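Local coordinates for SsfX3 (Streptomyces sp. SF2575, PDB 3SKV), which probably transfers a salicylyl group onto a tetracycline intermediate, acting as a GDSL/SGNH-family acyltransferase in a tetracycline biosynthetic pathway, at residues T207-A212 against L220-F225; R343-Y348 against K354-P359. The protein carries 1 engineered substitution. All blocks are in the same frame, centred on the assembly; numbering follows the deposited sequence.

Contact 1: T207-A212 against L220-F225; sequences TWLALA and LQSLSF
Leu209 packs on Leu220 and Ser222 where helix 208-212 lies over strand 220-223, a buried contact of 156 Å² in total. Along the helical segment, Thr207 comes first, at the N-cap: its OG1 accepts from Ala210 N at 3.1 Å, and the N-H points almost straight at it (162°), a capping bond that closes the first turn of helix 208-216. Trp208 follows and packs beside Leu209, whose CG lies over one face of its ring, 3.7 Å above the plane and displaced toward the rim. Trp208 also meets His197 and His190 edge-to-face and Phe367 of helix 361-377, which places this turn between the sheet and that helix.

Leu209 carries the contact, with its two methyls dividing the work. CD2 lies 3.9 Å from CD1 of Leu220, and the two side chains cross at about a right angle; CD1 leans instead to Ser222, 4.2 Å from OG. Geometrically this is a beta-alpha-beta crossover of the SGNH alpha/beta fold: strand 187-192 leads through helix 208-216 to strand 219-223, which pairs parallel with the first. The short axes of 208-212 and 220-223 run nearly antiparallel (159°) and approach to 9.5 Å. Leu209 also rests on Trp188 and His190 of strand 187-192, thereby spanning both strands of the unit.

Ala210, whose CB points away from the strand, contributes through its backbone: its N lies 4.4 Å from Leu220 CD2. That methyl comes closer, to 4.1 Å, to Leu209 CB. Leu220 sends its branch to the helix with CG anti to the backbone N (chi1 170°), which offers one methyl to Leu209 CD2 and the other to Leu209 CB and the backbone N of Ala210. Nearby, Ser222 OG receives a weak bond from Ser224 N.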
loop_
_atom_site.group_PDB
_atom_site.type_symbol
_atom_site.label_atom_id
_atom_site.label_comp_id
_atom_site.label_asym_id
_atom_site.label_seq_id
_atom_site.Cartn_x
_atom_site.Cartn_y
_atom_site.Cartn_z
ATOM N N THR A 207 2.426 8.957 1.005
ATOM C CA THR A 207 1.882 8.430 -0.252
ATOM C C THR A 207 0.395 8.809 -0.219
ATOM O O THR A 207 -0.129 9.116 0.862
ATOM C CB THR A 207 2.060 6.899 -0.399
ATOM O OG1 THR A 207 1.337 6.233 0.630
ATOM C CG2 THR A 207 3.518 6.456 -0.372
ATOM N N TRP A 208 -0.300 8.768 -1.366
ATOM C CA TRP A 208 -1.715 9.111 -1.365
ATOM C C TRP A 208 -2.472 8.181 -0.409
ATOM O O TRP A 208 -3.304 8.663 0.359
ATOM C CB TRP A 208 -2.288 9.127 -2.780
ATOM C CG TRP A 208 -2.461 7.783 -3.421
ATOM C CD1 TRP A 208 -1.583 7.141 -4.238
ATOM C CD2 TRP A 208 -3.596 6.916 -3.286
ATOM N NE1 TRP A 208 -2.106 5.931 -4.632
ATOM C CE2 TRP A 208 -3.345 5.771 -4.068
ATOM C CE3 TRP A 208 -4.808 7.004 -2.579
ATOM C CZ2 TRP A 208 -4.271 4.733 -4.189
ATOM C CZ3 TRP A 208 -5.704 5.960 -2.656
ATOM C CH2 TRP A 208 -5.450 4.852 -3.474
ATOM N N LEU A 209 -2.129 6.869 -0.418
ATOM C CA LEU A 209 -2.711 5.833 0.440
ATOM C C LEU A 209 -2.527 6.144 1.912
ATOM O O LEU A 209 -3.492 6.098 2.673
ATOM C CB LEU A 209 -2.055 4.479 0.132
ATOM C CG LEU A 209 -2.688 3.648 -0.969
ATOM C CD1 LEU A 209 -1.875 2.458 -1.259
ATOM C CD2 LEU A 209 -4.110 3.196 -0.589
ATOM N N ALA A 210 -1.294 6.476 2.310
ATOM C CA ALA A 210 -0.947 6.818 3.683
ATOM C C ALA A 210 -1.709 8.066 4.139
ATOM O O ALA A 210 -2.331 8.037 5.198
ATOM C CB ALA A 210 0.557 7.035 3.798
ATOM N N LEU A 211 -1.715 9.135 3.309
ATOM C CA LEU A 211 -2.399 10.400 3.577
ATOM C C LEU A 211 -3.905 10.201 3.666
ATOM O O LEU A 211 -4.541 10.794 4.539
ATOM C CB LEU A 211 -2.095 11.402 2.450
ATOM C CG LEU A 211 -1.019 12.484 2.609
ATOM C CD1 LEU A 211 -0.279 12.488 4.010
ATOM C CD2 LEU A 211 -0.136 12.538 1.403
ATOM N N ALA A 212 -4.481 9.396 2.758
ATOM C CA ALA A 212 -5.918 9.137 2.745
ATOM C C ALA A 212 -6.323 8.363 4.013
ATOM O O ALA A 212 -7.245 8.795 4.685
ATOM C CB ALA A 212 -6.323 8.375 1.483
ATOM N N LEU A 220 -4.762 0.902 7.159
ATOM C CA LEU A 220 -4.415 0.519 5.802
ATOM C C LEU A 220 -3.740 -0.849 5.664
ATOM O O LEU A 220 -2.925 -1.236 6.503
ATOM C CB LEU A 220 -3.510 1.612 5.201
ATOM C CG LEU A 220 -2.834 1.312 3.868
ATOM C CD1 LEU A 220 -3.872 1.269 2.738
ATOM C CD2 LEU A 220 -1.751 2.310 3.588
ATOM N N GLN A 221 -4.063 -1.487 4.544
ATOM C CA GLN A 221 -3.455 -2.711 4.062
ATOM C C GLN A 221 -3.413 -2.610 2.536
ATOM O O GLN A 221 -4.436 -2.677 1.871
ATOM C CB GLN A 221 -4.234 -3.945 4.496
ATOM C CG GLN A 221 -3.701 -5.233 3.894
ATOM C CD GLN A 221 -2.374 -5.665 4.490
ATOM O OE1 GLN A 221 -2.277 -5.933 5.681
ATOM N NE2 GLN A 221 -1.352 -5.747 3.656
ATOM N N SER A 222 -2.213 -2.428 2.002
ATOM C CA SER A 222 -1.968 -2.307 0.574
ATOM C C SER A 222 -1.661 -3.673 -0.005
ATOM O O SER A 222 -0.820 -4.409 0.521
ATOM C CB SER A 222 -0.787 -1.372 0.313
ATOM O OG SER A 222 -0.380 -1.424 -1.053
ATOM N N LEU A 223 -2.356 -4.019 -1.072
ATOM C CA LEU A 223 -2.143 -5.216 -1.862
ATOM C C LEU A 223 -1.952 -4.740 -3.303
ATOM O O LEU A 223 -2.369 -5.394 -4.260
ATOM C CB LEU A 223 -3.299 -6.217 -1.732
ATOM C CG LEU A 223 -3.534 -6.839 -0.368
ATOM C CD1 LEU A 223 -4.739 -7.686 -0.383
ATOM C CD2 LEU A 223 -2.365 -7.666 0.084
ATOM N N SER A 224 -1.313 -3.562 -3.433
ATOM C CA SER A 224 -0.893 -2.904 -4.671
ATOM C C SER A 224 0.525 -3.389 -4.997
ATOM O O SER A 224 1.466 -3.115 -4.251
ATOM C CB SER A 224 -0.865 -1.391 -4.485
ATOM O OG SER A 224 -2.070 -0.784 -4.921
ATOM N N PHE A 225 0.686 -4.123 -6.104
ATOM C CA PHE A 225 2.020 -4.609 -6.458
ATOM C C PHE A 225 2.358 -4.211 -7.898
ATOM O O PHE A 225 2.959 -5.010 -8.644
ATOM C CB PHE A 225 2.093 -6.135 -6.240
ATOM C CG PHE A 225 1.638 -6.613 -4.883
ATOM C CD1 PHE A 225 2.479 -6.523 -3.779
ATOM C CD2 PHE A 225 0.377 -7.166 -4.710
ATOM C CE1 PHE A 225 2.060 -6.968 -2.519
ATOM C CE2 PHE A 225 -0.023 -7.647 -3.464
ATOM C CZ PHE A 225 0.824 -7.543 -2.373
#

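Contact 2: R343-Y348 against K354-P359; sequences RGMELY and KYPTHP
Tyr348 and Pro356 lie against each other in the loop joining helix 335-338 to helix 361-377, where the chain doubles back and closes with a single beta bridge between Tyr348 and Pro359 (CA to CA 4.3 Å). His358 stands where the C-terminal Asp-x-x-His block of SGNH enzymes has its histidine, though Tyr355 takes the Asp position, and is probably the catalytic histidine; its ND1 hydrogen-bonds to Glu350 OE2.

Tyr348 has the largest share of the 280 Å² buried. Pro356 CB sits over one face of its ring, 3.8 Å from the centroid and 22° off the normal, which meets the geometry of a CH-pi contact. The ring reaches this place with CG anti to the carbonyl carbon (chi1 -77°), while its hydroxyl bonds to Trp339 NE1. Replacing Tyr348 by an alanine removes the ring, which would probably leave Pro356 CB without the face it packs on and Trp339 NE1 without its acceptor.

Met345 also packs on Pro356: its chain bends at chi2 and chi3 and crosses the proline at about a right angle, with SD 3.7 Å from Pro356 CG.

Beside the bridge, CA-H...O contacts run both ways: Tyr348 CA lies 3.5 Å from His358 O, and Pro359 CA approaches Leu347 O at 3.2 Å, with 136° at the hydrogen.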
loop_
_atom_site.group_PDB
_atom_site.type_symbol
_atom_site.label_atom_id
_atom_site.label_comp_id
_atom_site.label_asym_id
_atom_site.label_seq_id
_atom_site.Cartn_x
_atom_site.Cartn_y
_atom_site.Cartn_z
ATOM N N ARG A 343 -5.612 16.919 -14.925
ATOM C CA ARG A 343 -4.484 16.962 -13.994
ATOM C C ARG A 343 -3.238 17.371 -14.761
ATOM O O ARG A 343 -2.745 16.618 -15.603
ATOM C CB ARG A 343 -4.297 15.588 -13.304
ATOM C CG ARG A 343 -4.561 15.599 -11.803
ATOM C CD ARG A 343 -5.815 16.373 -11.428
ATOM N NE ARG A 343 -6.703 15.589 -10.581
ATOM C CZ ARG A 343 -7.393 16.090 -9.564
ATOM N NH1 ARG A 343 -7.312 17.383 -9.269
ATOM N NH2 ARG A 343 -8.172 15.304 -8.833
ATOM N N GLY A 344 -2.760 18.573 -14.469
ATOM C CA GLY A 344 -1.598 19.158 -15.133
ATOM C C GLY A 344 -0.249 18.570 -14.794
ATOM O O GLY A 344 -0.104 17.825 -13.828
ATOM N N MET A 345 0.765 18.972 -15.564
ATOM C CA MET A 345 2.154 18.553 -15.377
ATOM C C MET A 345 2.722 18.945 -14.014
ATOM O O MET A 345 3.622 18.268 -13.515
ATOM C CB MET A 345 3.043 19.101 -16.503
ATOM C CG MET A 345 4.219 18.192 -16.806
ATOM S SD MET A 345 3.674 16.581 -17.444
ATOM C CE MET A 345 4.082 16.801 -19.228
ATOM N N GLU A 346 2.179 20.024 -13.414
ATOM C CA GLU A 346 2.569 20.513 -12.085
ATOM C C GLU A 346 2.392 19.441 -10.978
ATOM O O GLU A 346 3.053 19.521 -9.945
ATOM C CB GLU A 346 1.832 21.823 -11.725
ATOM C CG GLU A 346 0.312 21.714 -11.607
ATOM C CD GLU A 346 -0.446 22.951 -11.132
ATOM O OE1 GLU A 346 -0.292 24.043 -11.736
ATOM O OE2 GLU A 346 -1.244 22.800 -10.178
ATOM N N LEU A 347 1.524 18.433 -11.225
ATOM C CA LEU A 347 1.234 17.348 -10.303
ATOM C C LEU A 347 1.978 16.049 -10.640
ATOM O O LEU A 347 1.847 15.067 -9.909
ATOM C CB LEU A 347 -0.271 17.110 -10.190
ATOM C CG LEU A 347 -1.147 18.353 -9.850
ATOM C CD1 LEU A 347 -2.633 18.011 -9.941
ATOM C CD2 LEU A 347 -0.802 18.959 -8.466
ATOM N N TYR A 348 2.815 16.059 -11.689
ATOM C CA TYR A 348 3.603 14.882 -12.043
ATOM C C TYR A 348 5.067 15.034 -11.712
ATOM O O TYR A 348 5.635 16.120 -11.862
ATOM C CB TYR A 348 3.441 14.501 -13.515
ATOM C CG TYR A 348 2.152 13.792 -13.817
ATOM C CD1 TYR A 348 2.051 12.405 -13.701
ATOM C CD2 TYR A 348 1.033 14.494 -14.247
ATOM C CE1 TYR A 348 0.885 11.732 -14.063
ATOM C CE2 TYR A 348 -0.151 13.834 -14.588
ATOM C CZ TYR A 348 -0.209 12.451 -14.528
ATOM O OH TYR A 348 -1.382 11.806 -14.844
ATOM N N LYS A 354 10.516 12.434 -20.401
ATOM C CA LYS A 354 9.906 11.168 -19.951
ATOM C C LYS A 354 8.380 11.297 -19.965
ATOM O O LYS A 354 7.859 12.421 -20.006
ATOM C CB LYS A 354 10.388 10.786 -18.533
ATOM C CG LYS A 354 11.765 10.120 -18.478
ATOM C CD LYS A 354 12.903 11.128 -18.339
ATOM C CE LYS A 354 14.242 10.490 -18.058
ATOM N NZ LYS A 354 15.235 11.487 -17.563
ATOM N N TYR A 355 7.667 10.159 -19.939
ATOM C CA TYR A 355 6.207 10.166 -19.937
ATOM C C TYR A 355 5.693 10.381 -18.517
ATOM O O TYR A 355 6.093 9.628 -17.622
ATOM C CB TYR A 355 5.626 8.874 -20.518
ATOM C CG TYR A 355 5.944 8.663 -21.977
ATOM C CD1 TYR A 355 7.097 7.988 -22.370
ATOM C CD2 TYR A 355 5.081 9.116 -22.970
ATOM C CE1 TYR A 355 7.407 7.805 -23.718
ATOM C CE2 TYR A 355 5.371 8.925 -24.324
ATOM C CZ TYR A 355 6.534 8.262 -24.693
ATOM O OH TYR A 355 6.835 8.062 -26.023
ATOM N N PRO A 356 4.826 11.407 -18.266
ATOM C CA PRO A 356 4.318 11.604 -16.892
ATOM C C PRO A 356 3.520 10.373 -16.470
ATOM O O PRO A 356 2.579 9.963 -17.158
ATOM C CB PRO A 356 3.473 12.876 -16.992
ATOM C CG PRO A 356 3.147 13.020 -18.437
ATOM C CD PRO A 356 4.256 12.394 -19.211
ATOM N N THR A 357 3.999 9.698 -15.424
ATOM C CA THR A 357 3.376 8.469 -14.941
ATOM C C THR A 357 3.057 8.498 -13.447
ATOM O O THR A 357 2.036 7.953 -13.033
ATOM C CB THR A 357 4.172 7.208 -15.403
ATOM O OG1 THR A 357 5.541 7.346 -15.053
ATOM C CG2 THR A 357 4.077 6.950 -16.931
ATOM N N HIS A 358 3.913 9.148 -12.650
ATOM C CA HIS A 358 3.794 9.219 -11.190
ATOM C C HIS A 358 3.470 10.610 -10.647
ATOM O O HIS A 358 4.086 11.577 -11.085
ATOM C CB HIS A 358 5.108 8.721 -10.535
ATOM C CG HIS A 358 5.483 7.313 -10.916
ATOM N ND1 HIS A 358 6.387 7.057 -11.940
ATOM C CD2 HIS A 358 5.030 6.133 -10.430
ATOM C CE1 HIS A 358 6.493 5.742 -12.004
ATOM N NE2 HIS A 358 5.690 5.142 -11.123
ATOM N N PRO A 359 2.571 10.738 -9.631
ATOM C CA PRO A 359 2.352 12.059 -9.011
ATOM C C PRO A 359 3.573 12.459 -8.164
ATOM O O PRO A 359 4.296 11.596 -7.662
ATOM C CB PRO A 359 1.147 11.836 -8.091
ATOM C CG PRO A 359 0.598 10.487 -8.437
ATOM C CD PRO A 359 1.749 9.700 -8.968
#

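Contacts 1 and 2 follow one another along the chain, with centres 19 Å apart. They do not touch: their nearest atoms, Trp208 CD1 and Pro359 CG, are separated by 5.8 Å. Helix 361-377 ties the segments together: Trp208 N hydrogen-bonds to ND1 of its His364, and Leu347 packs on its Val362 and Ile366. Contact 1 lies close to the centre of the chain, whereas contact 2 is about 20 Å from it. Contact 2 contributes His358 to what is probably the active site, and contact 1 lies beside it through Ser224 OG, which bonds to Gly192 O at the end of strand 187-192, where the family's GDS motif begins.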